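Local atomic coordinates of amidase (Bacillus anthracis, PDB entry 5EWQ), a protein that probably hydrolyses carboxylic amides to the free acid and ammonia, as a member of the amidase family related to the A subunit of glutamyl-tRNA(Gln) amidotransferase. Residues L440-N452 against P479-E493. Residues are numbered along the deposited sequence; the frame is centred on the assembly and turned at random.
Sequences LVEKGLDALVMIN and PVGAVFVGKQFGEKE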
# COMPACT_ATOMS: atom_id res chain seq x y z
N LEU A 440 7.49 14.66 19.49
CA LEU A 440 8.02 13.31 19.61
C LEU A 440 9.26 13.23 20.49
O LEU A 440 9.26 12.53 21.51
CB LEU A 440 8.34 12.74 18.22
CG LEU A 440 7.21 12.04 17.46
CD1 LEU A 440 6.15 13.03 16.99
CD2 LEU A 440 7.76 11.26 16.28
N VAL A 441 10.31 13.95 20.11
CA VAL A 441 11.57 13.89 20.84
C VAL A 441 11.62 14.87 22.01
O VAL A 441 11.99 14.50 23.12
CB VAL A 441 12.77 14.17 19.90
CG1 VAL A 441 14.07 14.19 20.69
CG2 VAL A 441 12.82 13.14 18.79
N GLU A 442 11.24 16.11 21.75
CA GLU A 442 11.32 17.17 22.75
C GLU A 442 10.40 16.91 23.95
O GLU A 442 10.84 16.99 25.10
CB GLU A 442 10.97 18.52 22.12
CG GLU A 442 10.84 19.66 23.12
CD GLU A 442 10.64 21.00 22.46
OE1 GLU A 442 11.28 21.26 21.42
OE2 GLU A 442 9.83 21.81 22.97
N LYS A 443 9.14 16.60 23.68
CA LYS A 443 8.17 16.39 24.75
C LYS A 443 8.04 14.91 25.12
O LYS A 443 7.15 14.53 25.88
CB LYS A 443 6.81 16.97 24.34
CG LYS A 443 6.84 18.48 24.15
CD LYS A 443 5.48 19.03 23.76
CE LYS A 443 5.54 20.54 23.57
NZ LYS A 443 4.22 21.12 23.19
N GLY A 444 8.92 14.09 24.57
CA GLY A 444 9.03 12.69 24.95
C GLY A 444 7.87 11.80 24.55
O GLY A 444 7.66 10.75 25.16
N LEU A 445 7.13 12.21 23.53
CA LEU A 445 6.01 11.40 23.04
C LEU A 445 6.53 10.26 22.17
O LEU A 445 7.38 10.46 21.31
CB LEU A 445 5.03 12.26 22.25
CG LEU A 445 3.91 13.00 23.01
CD1 LEU A 445 4.46 13.84 24.15
CD2 LEU A 445 3.13 13.87 22.04
N ASP A 446 6.00 9.06 22.40
CA ASP A 446 6.45 7.88 21.67
C ASP A 446 5.88 7.84 20.26
O ASP A 446 6.55 7.38 19.33
CB ASP A 446 6.07 6.61 22.44
CG ASP A 446 6.91 6.42 23.69
OD1 ASP A 446 8.14 6.59 23.61
OD2 ASP A 446 6.33 6.10 24.75
N ALA A 447 4.64 8.30 20.10
CA ALA A 447 3.99 8.29 18.79
C ALA A 447 2.84 9.28 18.72
O ALA A 447 2.35 9.77 19.74
CB ALA A 447 3.48 6.88 18.47
N LEU A 448 2.42 9.59 17.49
CA LEU A 448 1.29 10.48 17.25
C LEU A 448 0.21 9.77 16.44
O LEU A 448 0.51 9.17 15.41
CB LEU A 448 1.75 11.75 16.52
CG LEU A 448 2.00 13.01 17.34
CD1 LEU A 448 2.89 12.73 18.54
CD2 LEU A 448 2.61 14.09 16.47
N VAL A 449 -1.03 9.84 16.90
CA VAL A 449 -2.13 9.17 16.21
C VAL A 449 -3.06 10.18 15.53
O VAL A 449 -3.31 11.27 16.06
CB VAL A 449 -2.94 8.27 17.18
CG1 VAL A 449 -3.64 9.11 18.24
CG2 VAL A 449 -3.94 7.41 16.41
N MSE A 450 -3.55 9.83 14.35
CA MSE A 450 -4.44 10.70 13.59
C MSE A 450 -5.65 9.93 13.07
O MSE A 450 -5.66 8.70 13.08
CB MSE A 450 -3.69 11.34 12.42
CG MSE A 450 -3.71 10.49 11.15
SE MSE A 450 -2.56 11.18 9.74
CE MSE A 450 -0.86 10.50 10.41
N ILE A 451 -6.66 10.66 12.62
CA ILE A 451 -7.81 10.05 11.97
C ILE A 451 -7.66 10.13 10.46
O ILE A 451 -7.53 11.22 9.90
CB ILE A 451 -9.13 10.72 12.39
CG1 ILE A 451 -9.38 10.54 13.88
CG2 ILE A 451 -10.30 10.16 11.59
CD1 ILE A 451 -10.70 11.11 14.36
N ASN A 452 -7.67 8.97 9.80
CA ASN A 452 -7.47 8.87 8.36
C ASN A 452 -6.16 9.53 7.91
O ASN A 452 -5.10 9.26 8.47
CB ASN A 452 -8.65 9.48 7.61
CG ASN A 452 -9.95 8.75 7.88
OD1 ASN A 452 -9.95 7.56 8.23
ND2 ASN A 452 -11.07 9.45 7.73
N PRO A 479 -15.57 3.06 6.61
CA PRO A 479 -14.37 2.72 7.38
C PRO A 479 -13.56 3.94 7.81
O PRO A 479 -13.33 4.85 7.02
CB PRO A 479 -13.57 1.86 6.40
CG PRO A 479 -14.59 1.28 5.48
CD PRO A 479 -15.61 2.37 5.31
N VAL A 480 -13.14 3.94 9.07
CA VAL A 480 -12.27 4.98 9.60
C VAL A 480 -11.07 4.35 10.29
O VAL A 480 -11.22 3.51 11.17
CB VAL A 480 -13.01 5.90 10.60
CG1 VAL A 480 -12.03 6.80 11.34
CG2 VAL A 480 -14.07 6.72 9.88
N GLY A 481 -9.87 4.75 9.88
CA GLY A 481 -8.66 4.19 10.44
C GLY A 481 -7.90 5.16 11.32
O GLY A 481 -8.07 6.37 11.23
N ALA A 482 -7.05 4.61 12.18
CA ALA A 482 -6.18 5.41 13.03
C ALA A 482 -4.73 5.25 12.59
O ALA A 482 -4.15 4.17 12.74
CB ALA A 482 -6.35 5.03 14.49
N VAL A 483 -4.16 6.31 12.03
CA VAL A 483 -2.79 6.25 11.52
C VAL A 483 -1.80 6.81 12.53
O VAL A 483 -1.92 7.95 12.98
CB VAL A 483 -2.66 7.02 10.20
CG1 VAL A 483 -1.24 6.92 9.67
CG2 VAL A 483 -3.65 6.49 9.18
N PHE A 484 -0.81 6.00 12.89
CA PHE A 484 0.18 6.37 13.89
C PHE A 484 1.47 6.90 13.27
O PHE A 484 2.00 6.31 12.33
CB PHE A 484 0.50 5.18 14.79
CG PHE A 484 -0.66 4.71 15.63
CD1 PHE A 484 -1.59 3.83 15.12
CD2 PHE A 484 -0.81 5.16 16.93
CE1 PHE A 484 -2.65 3.40 15.88
CE2 PHE A 484 -1.87 4.74 17.70
CZ PHE A 484 -2.80 3.85 17.18
N VAL A 485 1.96 8.02 13.80
CA VAL A 485 3.24 8.57 13.37
C VAL A 485 4.33 8.21 14.37
O VAL A 485 4.28 8.62 15.53
CB VAL A 485 3.19 10.10 13.22
CG1 VAL A 485 4.59 10.65 12.99
CG2 VAL A 485 2.27 10.49 12.09
N GLY A 486 5.31 7.44 13.92
CA GLY A 486 6.42 7.04 14.77
C GLY A 486 7.64 7.91 14.57
O GLY A 486 7.66 8.76 13.68
N LYS A 487 8.65 7.71 15.40
CA LYS A 487 9.89 8.46 15.28
C LYS A 487 10.80 7.85 14.22
O LYS A 487 10.59 6.71 13.80
CB LYS A 487 10.61 8.52 16.64
CG LYS A 487 10.72 7.19 17.35
CD LYS A 487 10.45 7.33 18.83
CE LYS A 487 11.35 8.38 19.47
NZ LYS A 487 11.04 8.57 20.91
N GLN A 488 11.79 8.62 13.78
CA GLN A 488 12.67 8.23 12.68
C GLN A 488 13.32 6.87 12.90
O GLN A 488 13.87 6.60 13.97
CB GLN A 488 13.76 9.29 12.47
N PHE A 489 13.23 6.02 11.88
CA PHE A 489 13.78 4.66 11.91
C PHE A 489 13.20 3.84 13.06
O PHE A 489 13.84 2.91 13.56
CB PHE A 489 15.31 4.70 12.01
CG PHE A 489 15.97 5.49 10.93
CD1 PHE A 489 16.30 4.90 9.72
CD2 PHE A 489 16.27 6.84 11.11
CE1 PHE A 489 16.91 5.63 8.71
CE2 PHE A 489 16.88 7.57 10.11
CZ PHE A 489 17.20 6.97 8.91
N GLY A 490 11.98 4.17 13.47
CA GLY A 490 11.35 3.51 14.60
C GLY A 490 10.18 2.63 14.21
O GLY A 490 9.13 2.67 14.85
N GLU A 491 10.37 1.83 13.16
CA GLU A 491 9.34 0.90 12.72
C GLU A 491 9.10 -0.19 13.77
O GLU A 491 8.00 -0.72 13.88
CB GLU A 491 9.72 0.26 11.38
CG GLU A 491 9.52 1.16 10.17
CD GLU A 491 10.64 2.17 9.99
OE1 GLU A 491 11.50 2.30 10.88
OE2 GLU A 491 10.66 2.84 8.93
N LYS A 492 10.15 -0.51 14.52
CA LYS A 492 10.06 -1.53 15.56
C LYS A 492 9.10 -1.11 16.67
O LYS A 492 8.32 -1.92 17.17
CB LYS A 492 11.44 -1.82 16.15
N GLU A 493 9.15 0.17 17.04
CA GLU A 493 8.29 0.69 18.10
C GLU A 493 6.88 0.93 17.58
O GLU A 493 5.91 0.79 18.32
CB GLU A 493 8.88 1.97 18.68
CG GLU A 493 8.17 2.46 19.94
CD GLU A 493 8.80 3.70 20.52
OE1 GLU A 493 8.46 4.07 21.67
OE2 GLU A 493 9.65 4.32 19.84
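Backbone bonds pair Leu448 with Val485 and Met450 with Val483, joining strands 447-451 and 479-485 in an antiparallel ladder whose axes make 154°. Val449-Phe484 and Ile451-Ala482 are the non-hydrogen-bonded pairs between and beyond them. Past the ladder, Asn452 N donates to Gly481 O (3.0 Å), and the Asn452 side chain turns back to accept Gly481 N at OD1 (3.3 Å), almost in line with its C=O bond, so one asparagine grips both polar backbone atoms of the glycine. On one face of the sheet, Val449 CG2 lies over the Phe484 ring, 3.8 Å from its centroid, in a CH-pi contact offset toward the rim; helix 491-503 packs on this face, with Tyr501 edge-to-face to Phe484. On the other face the selenomethionine Met450, bent at chi3 (80°), lays CE against Val485 CG2 (3.6 Å) and Val483 CG1. Among the charged groups, Asp446 OD1 and Glu493 OE1, both acceptors, lie close together without a hydrogen bond; Lys487 NZ is 4.4 Å from Asp446 OD1, too far for a salt bridge. Asp446 OD2 accepts the backbone N-H of Lys314. With strands 466-473 and 314-317 flanking the pair, this is an interior antiparallel step of the mixed central sheet of the amidase-family alpha/beta fold.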